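Local coordinates for hypothetical protein (Aquifex aeolicus, PDB 2HEK), which is of unknown function but binds zinc and GDP at well-separated sites and, as an HD-domain protein, may act as a dGTPase, at residues L287-Y292 / K350-Y355; P8-V13 / R162-R167; F108-I113 / I137-P142; G57-T62 / E73-K78. All coordinates share one frame; numbering follows the deposited sequence.

Contact 1. Residues L287-Y292 / K350-Y355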
# COMPACT_ATOMS: atom_id res chain seq x y z
N LEU A 287 5.87 33.57 16.24
CA LEU A 287 4.57 33.19 16.74
C LEU A 287 3.79 32.46 15.65
O LEU A 287 3.72 32.91 14.51
CB LEU A 287 3.78 34.45 17.14
CG LEU A 287 2.35 34.24 17.67
CD1 LEU A 287 2.40 33.52 18.99
CD2 LEU A 287 1.58 35.57 17.78
N SER A 288 3.12 31.38 16.04
CA SER A 288 2.20 30.68 15.15
C SER A 288 1.02 30.40 16.02
O SER A 288 1.13 29.67 17.00
CB SER A 288 2.78 29.39 14.57
OG SER A 288 1.79 28.63 13.90
N THR A 289 -0.12 31.00 15.72
CA THR A 289 -1.25 30.79 16.58
C THR A 289 -2.59 30.78 15.86
O THR A 289 -2.71 31.28 14.73
CB THR A 289 -1.30 31.89 17.66
OG1 THR A 289 -2.35 31.61 18.57
CG2 THR A 289 -1.51 33.25 17.01
N GLU A 290 -3.60 30.25 16.55
CA GLU A 290 -4.94 30.20 16.01
C GLU A 290 -5.78 31.35 16.56
O GLU A 290 -6.96 31.47 16.23
CB GLU A 290 -5.62 28.88 16.36
CG GLU A 290 -5.05 27.76 15.52
CD GLU A 290 -5.43 26.40 16.04
OE1 GLU A 290 -6.64 26.07 16.06
OE2 GLU A 290 -4.51 25.64 16.41
N ASN A 291 -5.18 32.20 17.41
CA ASN A 291 -5.90 33.21 18.17
C ASN A 291 -5.60 34.56 17.59
O ASN A 291 -4.48 35.04 17.74
CB ASN A 291 -5.44 33.10 19.63
CG ASN A 291 -5.98 34.21 20.53
OD1 ASN A 291 -6.28 35.32 20.10
ND2 ASN A 291 -6.08 33.90 21.81
N TYR A 292 -6.58 35.16 16.92
CA TYR A 292 -6.37 36.43 16.23
C TYR A 292 -5.97 37.54 17.20
O TYR A 292 -5.16 38.41 16.84
CB TYR A 292 -7.58 36.85 15.44
CG TYR A 292 -7.35 38.08 14.57
CD1 TYR A 292 -6.75 37.97 13.31
CD2 TYR A 292 -7.74 39.37 15.00
CE1 TYR A 292 -6.54 39.10 12.49
CE2 TYR A 292 -7.54 40.51 14.18
CZ TYR A 292 -6.94 40.35 12.94
OH TYR A 292 -6.73 41.45 12.12
N LYS A 350 -7.56 28.38 10.64
CA LYS A 350 -7.19 29.79 10.88
C LYS A 350 -5.83 29.81 11.52
O LYS A 350 -5.69 29.33 12.64
CB LYS A 350 -8.20 30.45 11.83
CG LYS A 350 -9.55 30.78 11.20
CD LYS A 350 -10.62 31.06 12.27
CE LYS A 350 -10.56 32.49 12.80
NZ LYS A 350 -11.11 33.46 11.78
N LEU A 351 -4.83 30.37 10.85
CA LEU A 351 -3.49 30.39 11.40
C LEU A 351 -2.89 31.75 11.19
O LEU A 351 -3.01 32.33 10.09
CB LEU A 351 -2.59 29.31 10.74
CG LEU A 351 -2.88 27.82 11.03
CD1 LEU A 351 -2.32 26.94 9.89
CD2 LEU A 351 -2.28 27.38 12.36
N TYR A 352 -2.22 32.26 12.22
CA TYR A 352 -1.59 33.59 12.11
C TYR A 352 -0.16 33.42 12.49
O TYR A 352 0.15 32.83 13.50
CB TYR A 352 -2.29 34.61 13.04
CG TYR A 352 -3.78 34.52 12.88
CD1 TYR A 352 -4.54 33.76 13.75
CD2 TYR A 352 -4.40 35.12 11.79
CE1 TYR A 352 -5.91 33.64 13.57
CE2 TYR A 352 -5.74 34.97 11.58
CZ TYR A 352 -6.49 34.25 12.50
OH TYR A 352 -7.83 34.10 12.30
N ARG A 353 0.74 33.89 11.64
CA ARG A 353 2.15 33.69 11.89
C ARG A 353 2.88 35.01 11.93
O ARG A 353 2.57 35.91 11.16
CB ARG A 353 2.80 32.77 10.82
CG ARG A 353 2.72 31.28 11.20
CD ARG A 353 1.35 30.71 10.96
NE ARG A 353 1.40 29.24 11.11
CZ ARG A 353 1.46 28.37 10.09
NH1 ARG A 353 1.44 28.81 8.82
NH2 ARG A 353 1.50 27.06 10.35
N ILE A 354 3.87 35.10 12.81
CA ILE A 354 4.80 36.25 12.77
C ILE A 354 6.21 35.70 12.62
O ILE A 354 6.62 34.80 13.34
CB ILE A 354 4.72 37.15 14.05
CG1 ILE A 354 3.30 37.70 14.24
CG2 ILE A 354 5.70 38.34 13.96
CD1 ILE A 354 3.08 38.44 15.59
N TYR A 355 6.93 36.26 11.67
CA TYR A 355 8.29 35.83 11.39
C TYR A 355 9.23 37.01 11.61
O TYR A 355 8.88 38.14 11.24
CB TYR A 355 8.40 35.45 9.91
CG TYR A 355 7.50 34.30 9.49
CD1 TYR A 355 6.28 34.54 8.88
CD2 TYR A 355 7.89 32.96 9.69
CE1 TYR A 355 5.44 33.48 8.44
CE2 TYR A 355 7.07 31.90 9.26
CZ TYR A 355 5.84 32.18 8.65
OH TYR A 355 5.00 31.17 8.22
O HOH W 1 1.58 25.47 12.97
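Strands 284-289 and 349-356 run antiparallel in a three-stranded sheet, where Leu287, Ser288 and Thr289 pair with Ile354, Arg353 and Tyr352. Leu287 and Ile354 are a hydrogen-bonded pair, with Ile354 N giving to Leu287 O at 2.8 Å; Thr289 and Tyr352 form the next such pair, Tyr352 N reaching Thr289 O at 2.7 Å. Between them the Ser288-Arg353 pair bonds through side chains instead. Arg353 NE donates to Ser288 OG over 2.9 Å, close to the guanidinium plane, and a water accepts from Arg353 NH2 at the same group's edge. Phe222 O takes NH1, so the guanidinium is gripped on several N-H groups; serine suits its place because its short side chain carries an acceptor that meets NE.

On the other face Leu287 CD2 meets Ile354 CD1 at 3.9 Å, and helix 292-305 packs against both. Tyr352 lies on this face too, its CG, anti to the carbonyl carbon (chi1 -47°), starting the ring on the side where Tyr292 meets it. Tyr292 brings its edge to the face of that ring in a T-shaped stack, CD1 3.6 Å from Tyr352 CE2 and the planes at 79°. The Tyr352 hydroxyl bonds to Glu317 OE2. A leucine in place of Tyr352 would probably leave Glu317 OE2 without the hydroxyl and the edge of Tyr292 without an aromatic face to meet.

Thr289 OG1 accepts from Asn291 N at 3.1 Å, an ST turn, and Asn291 OD1 caps Lys294 N. The whole is an antiparallel ladder whose outer strand in this chain passes through an ST turn into an N-capped helix.

Contact 2. Residues P8-V13 / R162-R167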
# COMPACT_ATOMS: atom_id res chain seq x y z
N PRO A 8 3.37 6.74 -11.14
CA PRO A 8 3.26 5.94 -9.90
C PRO A 8 1.93 6.14 -9.18
O PRO A 8 1.55 5.29 -8.36
CB PRO A 8 4.41 6.49 -9.03
CG PRO A 8 4.72 7.86 -9.60
CD PRO A 8 4.48 7.71 -11.08
N LEU A 9 1.17 7.21 -9.49
CA LEU A 9 -0.14 7.38 -8.88
C LEU A 9 -1.17 6.42 -9.48
O LEU A 9 -2.10 6.02 -8.81
CB LEU A 9 -0.64 8.82 -9.02
CG LEU A 9 -0.24 9.78 -7.90
CD1 LEU A 9 1.30 9.97 -7.76
CD2 LEU A 9 -0.95 11.03 -8.23
N TYR A 10 -1.02 6.07 -10.75
CA TYR A 10 -2.13 5.41 -11.47
C TYR A 10 -1.72 4.13 -12.15
O TYR A 10 -2.56 3.43 -12.66
CB TYR A 10 -2.69 6.36 -12.56
CG TYR A 10 -3.17 7.66 -11.96
CD1 TYR A 10 -2.63 8.88 -12.37
CD2 TYR A 10 -4.13 7.66 -10.93
CE1 TYR A 10 -3.05 10.08 -11.80
CE2 TYR A 10 -4.54 8.87 -10.34
CZ TYR A 10 -4.02 10.06 -10.80
OH TYR A 10 -4.42 11.24 -10.25
N GLY A 11 -0.42 3.85 -12.18
CA GLY A 11 0.10 2.73 -12.99
C GLY A 11 0.57 3.29 -14.33
O GLY A 11 1.75 3.60 -14.53
N PHE A 12 -0.36 3.42 -15.27
CA PHE A 12 -0.04 4.03 -16.59
C PHE A 12 -1.11 5.03 -16.95
O PHE A 12 -2.26 4.84 -16.57
CB PHE A 12 0.05 2.95 -17.67
CG PHE A 12 1.27 2.10 -17.55
CD1 PHE A 12 2.46 2.47 -18.21
CD2 PHE A 12 1.27 0.96 -16.75
CE1 PHE A 12 3.61 1.69 -18.09
CE2 PHE A 12 2.43 0.18 -16.62
CZ PHE A 12 3.59 0.56 -17.29
N VAL A 13 -0.74 6.12 -17.61
CA VAL A 13 -1.72 7.03 -18.23
C VAL A 13 -1.68 6.85 -19.76
O VAL A 13 -0.64 6.99 -20.38
CB VAL A 13 -1.43 8.48 -17.82
CG1 VAL A 13 -2.34 9.48 -18.61
CG2 VAL A 13 -1.60 8.62 -16.26
N ARG A 162 -8.00 19.07 -8.58
CA ARG A 162 -7.79 18.82 -7.17
C ARG A 162 -7.56 17.36 -6.85
O ARG A 162 -6.69 17.07 -6.05
CB ARG A 162 -9.00 19.24 -6.34
CG ARG A 162 -9.05 20.69 -6.05
CD ARG A 162 -10.19 21.01 -5.06
NE ARG A 162 -10.11 22.41 -4.65
CZ ARG A 162 -10.80 23.40 -5.19
NH1 ARG A 162 -11.66 23.16 -6.18
NH2 ARG A 162 -10.65 24.65 -4.73
N MET A 163 -8.33 16.47 -7.44
CA MET A 163 -8.15 15.07 -7.17
C MET A 163 -6.72 14.66 -7.51
O MET A 163 -6.10 13.89 -6.77
CB MET A 163 -9.16 14.25 -7.96
CG MET A 163 -10.53 14.13 -7.30
SD MET A 163 -11.45 12.68 -7.89
CE MET A 163 -13.12 13.18 -7.49
N ASP A 164 -6.19 15.17 -8.61
CA ASP A 164 -4.83 14.77 -8.93
C ASP A 164 -3.82 15.43 -8.02
O ASP A 164 -2.93 14.75 -7.49
CB ASP A 164 -4.41 15.03 -10.37
CG ASP A 164 -3.00 14.50 -10.63
OD1 ASP A 164 -2.04 15.30 -10.62
OD2 ASP A 164 -2.87 13.28 -10.86
N TYR A 165 -3.88 16.77 -7.82
CA TYR A 165 -2.79 17.34 -7.04
C TYR A 165 -2.81 16.93 -5.58
O TYR A 165 -1.75 16.78 -4.98
CB TYR A 165 -2.63 18.86 -7.27
CG TYR A 165 -3.64 19.82 -6.70
CD1 TYR A 165 -3.92 19.86 -5.35
CD2 TYR A 165 -4.33 20.68 -7.57
CE1 TYR A 165 -4.87 20.77 -4.86
CE2 TYR A 165 -5.30 21.58 -7.09
CZ TYR A 165 -5.56 21.62 -5.73
OH TYR A 165 -6.50 22.50 -5.24
N LEU A 166 -3.99 16.72 -4.98
CA LEU A 166 -4.01 16.32 -3.57
C LEU A 166 -3.29 15.00 -3.41
O LEU A 166 -2.44 14.85 -2.53
CB LEU A 166 -5.43 16.21 -2.99
CG LEU A 166 -6.16 17.55 -2.79
CD1 LEU A 166 -7.64 17.22 -2.42
CD2 LEU A 166 -5.46 18.41 -1.69
N ARG A 167 -3.63 14.03 -4.26
CA ARG A 167 -2.98 12.70 -4.26
C ARG A 167 -1.49 12.75 -4.63
O ARG A 167 -0.64 12.08 -4.01
CB ARG A 167 -3.76 11.71 -5.17
CG ARG A 167 -3.16 10.25 -5.30
CD ARG A 167 -4.09 9.14 -6.14
NE ARG A 167 -3.52 7.82 -5.88
CZ ARG A 167 -4.15 6.71 -6.17
NH1 ARG A 167 -5.37 6.75 -6.70
NH2 ARG A 167 -3.57 5.55 -5.89
O HOH W 2 -6.04 11.24 -7.98
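Tyr10 OH donates a hydrogen bond to Asp164 OD2 over only 2.6 Å, and it reaches that oxygen on the anti side of the carboxylate, 16° out of its plane. The bond joins the turn between strands 2-7 and 11-16 to helix 160-173 of the HD domain, beside the metal site. The turn holds a classic beta bulge, Tyr10 and Gly11 both facing Asp7. Gly11 suits its backbone angles, since a CB there would press on the carbonyl O of Tyr10.

Asp164 CG, anti to the backbone N (chi1 -177°), carries the carboxylate toward the Tyr10 hydroxyl. Its OD1 bonds to ND1 of the zinc ligand His54, which makes Asp164 a second-shell residue that probably helps to position the histidine. OD2 is shared with a salt bridge to Arg168. Carboxylate and phenol ring are turned 40° apart, and CE1 of Tyr10 also lies 3.3 Å from Asp164 OD2. A phenylalanine in place of Tyr10 lacks the hydroxyl, which would probably leave Asp164 OD2 relying on Arg168, without its mate on the turn.

Leu9 and Arg167 slide past each other in opposite directions, Leu9 CD2 lying 3.8 Å from Arg167 CG. The arginine is extended from CG to NE, which suits a residue that lends its aliphatic stem to a leucine and carries its charge farther out. There the guanidinium lays one face against Leu9 O, a contact without hydrogen-bond geometry. Leu9 CB lies over the centre of the Tyr10 ring, 3.7 Å above its plane. A water at the ring's edge donates to Tyr10 OH at 2.8 Å and to Met163 O at 2.9 Å.

Contact 3. Residues F108-I113 / I137-P142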
# COMPACT_ATOMS: atom_id res chain seq x y z
N PHE A 108 -3.08 34.01 -18.67
CA PHE A 108 -1.96 33.45 -19.44
C PHE A 108 -2.25 32.07 -20.04
O PHE A 108 -1.68 31.72 -21.07
CB PHE A 108 -0.67 33.44 -18.62
CG PHE A 108 0.06 34.75 -18.63
CD1 PHE A 108 -0.18 35.70 -17.65
CD2 PHE A 108 0.96 35.05 -19.65
CE1 PHE A 108 0.49 36.93 -17.67
CE2 PHE A 108 1.63 36.26 -19.68
CZ PHE A 108 1.40 37.21 -18.68
N THR A 109 -3.16 31.30 -19.43
CA THR A 109 -3.56 30.01 -20.01
C THR A 109 -4.25 30.22 -21.34
O THR A 109 -3.99 29.48 -22.28
CB THR A 109 -4.47 29.18 -19.08
OG1 THR A 109 -3.72 28.85 -17.90
CG2 THR A 109 -4.91 27.90 -19.74
N GLU A 110 -5.16 31.20 -21.40
CA GLU A 110 -5.83 31.55 -22.65
C GLU A 110 -4.82 32.05 -23.66
O GLU A 110 -4.86 31.63 -24.81
CB GLU A 110 -6.98 32.58 -22.46
CG GLU A 110 -7.65 33.00 -23.81
CD GLU A 110 -8.89 33.89 -23.60
OE1 GLU A 110 -9.13 34.29 -22.46
OE2 GLU A 110 -9.63 34.19 -24.57
N ARG A 111 -3.88 32.91 -23.25
CA ARG A 111 -2.86 33.42 -24.15
C ARG A 111 -1.97 32.34 -24.76
O ARG A 111 -1.70 32.37 -25.96
CB ARG A 111 -1.99 34.46 -23.41
CG ARG A 111 -2.74 35.73 -23.04
CD ARG A 111 -1.78 36.87 -22.74
NE ARG A 111 -0.91 37.14 -23.88
CZ ARG A 111 0.21 37.85 -23.80
NH1 ARG A 111 0.58 38.37 -22.64
NH2 ARG A 111 0.94 38.06 -24.88
N VAL A 112 -1.54 31.39 -23.94
CA VAL A 112 -0.68 30.29 -24.40
C VAL A 112 -1.45 29.40 -25.42
O VAL A 112 -0.91 28.99 -26.44
CB VAL A 112 -0.06 29.49 -23.23
CG1 VAL A 112 0.67 28.25 -23.74
CG2 VAL A 112 0.90 30.36 -22.43
N ILE A 113 -2.71 29.12 -25.12
CA ILE A 113 -3.53 28.32 -26.04
C ILE A 113 -3.74 29.03 -27.38
O ILE A 113 -3.74 28.37 -28.43
CB ILE A 113 -4.89 28.01 -25.40
CG1 ILE A 113 -4.73 26.99 -24.27
CG2 ILE A 113 -5.87 27.47 -26.44
CD1 ILE A 113 -5.89 26.98 -23.29
N ILE A 137 -14.08 26.45 -20.34
CA ILE A 137 -14.18 25.27 -19.50
C ILE A 137 -12.93 25.17 -18.62
O ILE A 137 -13.03 25.05 -17.38
CB ILE A 137 -14.40 24.01 -20.37
CG1 ILE A 137 -15.83 24.04 -20.93
CG2 ILE A 137 -14.13 22.66 -19.56
CD1 ILE A 137 -16.02 23.17 -22.11
N THR A 138 -11.76 25.30 -19.23
CA THR A 138 -10.53 25.18 -18.47
C THR A 138 -10.29 26.33 -17.50
O THR A 138 -9.64 26.14 -16.47
CB THR A 138 -9.29 24.89 -19.35
OG1 THR A 138 -8.36 24.12 -18.57
CG2 THR A 138 -8.62 26.19 -19.84
N LEU A 139 -10.82 27.52 -17.79
CA LEU A 139 -10.61 28.64 -16.88
C LEU A 139 -11.68 28.74 -15.82
O LEU A 139 -11.63 29.65 -14.99
CB LEU A 139 -10.53 29.97 -17.63
CG LEU A 139 -9.44 30.09 -18.67
CD1 LEU A 139 -9.55 31.46 -19.33
CD2 LEU A 139 -8.10 29.91 -18.04
N GLY A 140 -12.66 27.86 -15.87
CA GLY A 140 -13.82 27.97 -14.98
C GLY A 140 -14.69 29.21 -15.25
O GLY A 140 -15.22 29.82 -14.31
N LYS A 141 -14.83 29.60 -16.52
CA LYS A 141 -15.73 30.72 -16.90
C LYS A 141 -16.79 30.31 -17.93
O LYS A 141 -16.82 30.87 -19.03
CB LYS A 141 -14.91 31.89 -17.42
CG LYS A 141 -13.73 32.23 -16.57
CD LYS A 141 -13.49 33.70 -16.55
CE LYS A 141 -12.65 34.09 -15.33
NZ LYS A 141 -12.89 35.51 -14.92
N PRO A 142 -17.67 29.34 -17.59
CA PRO A 142 -18.66 28.87 -18.54
C PRO A 142 -19.68 29.95 -18.88
O PRO A 142 -19.90 30.87 -18.06
CB PRO A 142 -19.35 27.74 -17.79
CG PRO A 142 -19.19 28.09 -16.35
CD PRO A 142 -17.81 28.66 -16.29
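Thr109 meets Leu139 and Thr138 through CB and its methyl CG2. Its CB lies 3.8 Å from CD2 of Leu139. The methyl CG2, anti to the backbone N, goes on between two partners: it stands 4.1 Å from Thr138 CG2, the two threonines reaching toward each other tip to tip, and equally 4.1 Å from Leu139 CD2. The remaining branch, OG1, is anti to the carbonyl carbon (chi1 -64°) and makes a weak hydrogen bond to Gly87 N. Threonine thus offers a methyl to the apolar seam and a hydroxyl to the backbone beside it.

Leu139 slides past Thr109 in the opposite direction and spreads its fork over two residues, CD1 coming to 4.2 Å from CB of Glu110. The carboxylate of that glutamate is held by a salt bridge to Lys114. Thr138 turns its methyl into the seam, where it also faces Ile113 CD1 at 4.5 Å, while its hydroxyl bonds to Ala80 O. Just beyond Leu139, Gly140 has positive phi (65°), which suits glycine, and ends the helix in a Schellman motif.

Helix 108-115 therefore lies against the last turn of helix 128-139. Thr138 ties that turn to helix 74-82 and touches His84 close to the zinc site, Ile137 rests on helix 145-155, and Phe108 stacks on Phe252 of helix 250-253.

Contact 4. Residues G57-T62 / E73-K78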
# COMPACT_ATOMS: atom_id res chain seq x y z
N GLY A 57 -1.86 13.61 -15.24
CA GLY A 57 -2.75 13.06 -14.21
C GLY A 57 -4.13 13.67 -14.28
O GLY A 57 -5.14 12.96 -14.15
N VAL A 58 -4.21 14.98 -14.48
CA VAL A 58 -5.55 15.63 -14.66
C VAL A 58 -6.30 15.07 -15.88
O VAL A 58 -7.50 14.71 -15.81
CB VAL A 58 -5.42 17.16 -14.73
CG1 VAL A 58 -6.81 17.80 -14.96
CG2 VAL A 58 -4.82 17.72 -13.43
N TYR A 59 -5.60 14.97 -17.01
CA TYR A 59 -6.13 14.31 -18.20
C TYR A 59 -6.67 12.90 -17.85
O TYR A 59 -7.77 12.56 -18.23
CB TYR A 59 -5.05 14.20 -19.26
CG TYR A 59 -5.36 13.37 -20.49
CD1 TYR A 59 -5.16 11.97 -20.50
CD2 TYR A 59 -5.80 13.99 -21.67
CE1 TYR A 59 -5.45 11.20 -21.68
CE2 TYR A 59 -6.07 13.25 -22.84
CZ TYR A 59 -5.89 11.86 -22.84
OH TYR A 59 -6.17 11.15 -24.00
N HIS A 60 -5.90 12.10 -17.12
CA HIS A 60 -6.32 10.73 -16.76
C HIS A 60 -7.53 10.71 -15.81
O HIS A 60 -8.50 9.93 -16.01
CB HIS A 60 -5.11 10.03 -16.11
CG HIS A 60 -5.44 8.70 -15.54
ND1 HIS A 60 -5.63 7.58 -16.32
CD2 HIS A 60 -5.63 8.30 -14.25
CE1 HIS A 60 -5.92 6.55 -15.54
NE2 HIS A 60 -5.92 6.96 -14.29
N ILE A 61 -7.51 11.55 -14.77
CA ILE A 61 -8.67 11.61 -13.86
C ILE A 61 -9.92 12.17 -14.56
O ILE A 61 -11.03 11.68 -14.33
CB ILE A 61 -8.36 12.42 -12.56
CG1 ILE A 61 -7.33 11.65 -11.74
CG2 ILE A 61 -9.65 12.62 -11.68
CD1 ILE A 61 -7.88 10.30 -11.19
N THR A 62 -9.74 13.17 -15.44
CA THR A 62 -10.86 13.68 -16.23
C THR A 62 -11.49 12.56 -17.06
O THR A 62 -12.71 12.46 -17.10
CB THR A 62 -10.42 14.83 -17.17
OG1 THR A 62 -9.84 15.88 -16.36
CG2 THR A 62 -11.63 15.39 -17.93
N GLU A 73 -19.16 14.84 -24.35
CA GLU A 73 -18.01 15.56 -24.88
C GLU A 73 -16.75 15.20 -24.12
O GLU A 73 -16.03 16.08 -23.64
CB GLU A 73 -18.26 17.08 -24.78
CG GLU A 73 -19.55 17.61 -25.48
CD GLU A 73 -19.48 19.10 -25.67
OE1 GLU A 73 -18.63 19.56 -26.48
OE2 GLU A 73 -20.19 19.84 -24.95
N LYS A 74 -16.49 13.91 -23.97
CA LYS A 74 -15.35 13.43 -23.17
C LYS A 74 -14.00 13.94 -23.69
O LYS A 74 -13.19 14.45 -22.92
CB LYS A 74 -15.38 11.89 -23.10
CG LYS A 74 -14.16 11.25 -22.38
CD LYS A 74 -14.37 9.74 -22.10
CE LYS A 74 -14.58 8.93 -23.38
NZ LYS A 74 -14.41 7.46 -23.10
N GLU A 75 -13.75 13.82 -24.98
CA GLU A 75 -12.41 14.19 -25.47
C GLU A 75 -12.13 15.66 -25.22
O GLU A 75 -11.02 16.04 -24.83
CB GLU A 75 -12.21 13.82 -26.95
CG GLU A 75 -10.81 14.23 -27.50
CD GLU A 75 -9.63 13.44 -26.88
OE1 GLU A 75 -9.85 12.49 -26.05
OE2 GLU A 75 -8.49 13.76 -27.25
N LEU A 76 -13.15 16.49 -25.37
CA LEU A 76 -12.91 17.93 -25.27
C LEU A 76 -12.59 18.30 -23.82
O LEU A 76 -11.71 19.12 -23.58
CB LEU A 76 -14.14 18.72 -25.75
CG LEU A 76 -13.97 20.23 -25.62
CD1 LEU A 76 -12.96 20.70 -26.68
CD2 LEU A 76 -15.30 20.93 -25.78
N VAL A 77 -13.33 17.72 -22.87
CA VAL A 77 -13.10 18.04 -21.46
C VAL A 77 -11.75 17.45 -21.03
O VAL A 77 -11.05 18.07 -20.24
CB VAL A 77 -14.28 17.64 -20.54
CG1 VAL A 77 -14.44 16.16 -20.46
CG2 VAL A 77 -14.08 18.16 -19.09
N LYS A 78 -11.36 16.29 -21.58
CA LYS A 78 -10.06 15.69 -21.25
C LYS A 78 -8.97 16.63 -21.70
O LYS A 78 -7.98 16.88 -20.97
CB LYS A 78 -9.85 14.33 -21.93
CG LYS A 78 -10.61 13.16 -21.23
CD LYS A 78 -10.68 11.94 -22.14
CE LYS A 78 -9.28 11.51 -22.69
NZ LYS A 78 -9.40 10.34 -23.66
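Thr62 CG2 meets helix 74-82 at several points: it lies 3.6 Å from Val77 O, 3.7 Å from Lys78 CA and 3.9 Å from both methyls of Val77. One turn back, Tyr59 crosses Lys78 obliquely, with Lys78 CE 3.4 Å from Tyr59 CZ. The lysine bends at chi3 (53°), which puts CE beside the ring, and its aliphatic stem lets a long polar residue stay buried here. The weak bond from Lys78 NZ to Tyr59 OH is doubtful, since the hydroxyl is not securely placed.

The two helices pack as an antiparallel pair within the HD domain, their short segments at 152° and 9.5 Å apart at closest approach. Farther out, the charge of Lys78 is matched by Glu63 across a salt bridge and by Glu75, whose OE1 lies 3.2 Å from Lys78 NZ in a salt bridge whose hydrogen bond is weak; two carboxylates this near would probably favour the charged form of Lys78. Thr62 turns its hydroxyl back to its own helix, OG1 giving to Val58 O at 2.7 Å from 45° above the carbonyl plane. The same OG1 bonds to Ser160 OG at the start of helix 160-173, next to the zinc ligand Asp161.

Contacts 2, 3 and 4 belong to the HD-domain half of the chain, whereas contact 1 lies in the later sheet 284-289/349-356/311-318, its centre about 33 to 40 Å from theirs. Along the sequence, contact 2 encloses contact 4 and then contact 3, and contact 1 opens after all three. Contacts 2 and 4 touch, their centres about 13 Å apart, through helix 51-69, where His60 and Ile61 meet Tyr10. Helix 74-82, part of contact 4, also meets contact 3, where Thr138 bonds to Ala80; nearest atoms are about 4 Å apart. These three lie near the zinc, with one GDP about 12 Å from the Tyr59 side chain; contact 1 sits beside the other GDP pocket, far from the metal.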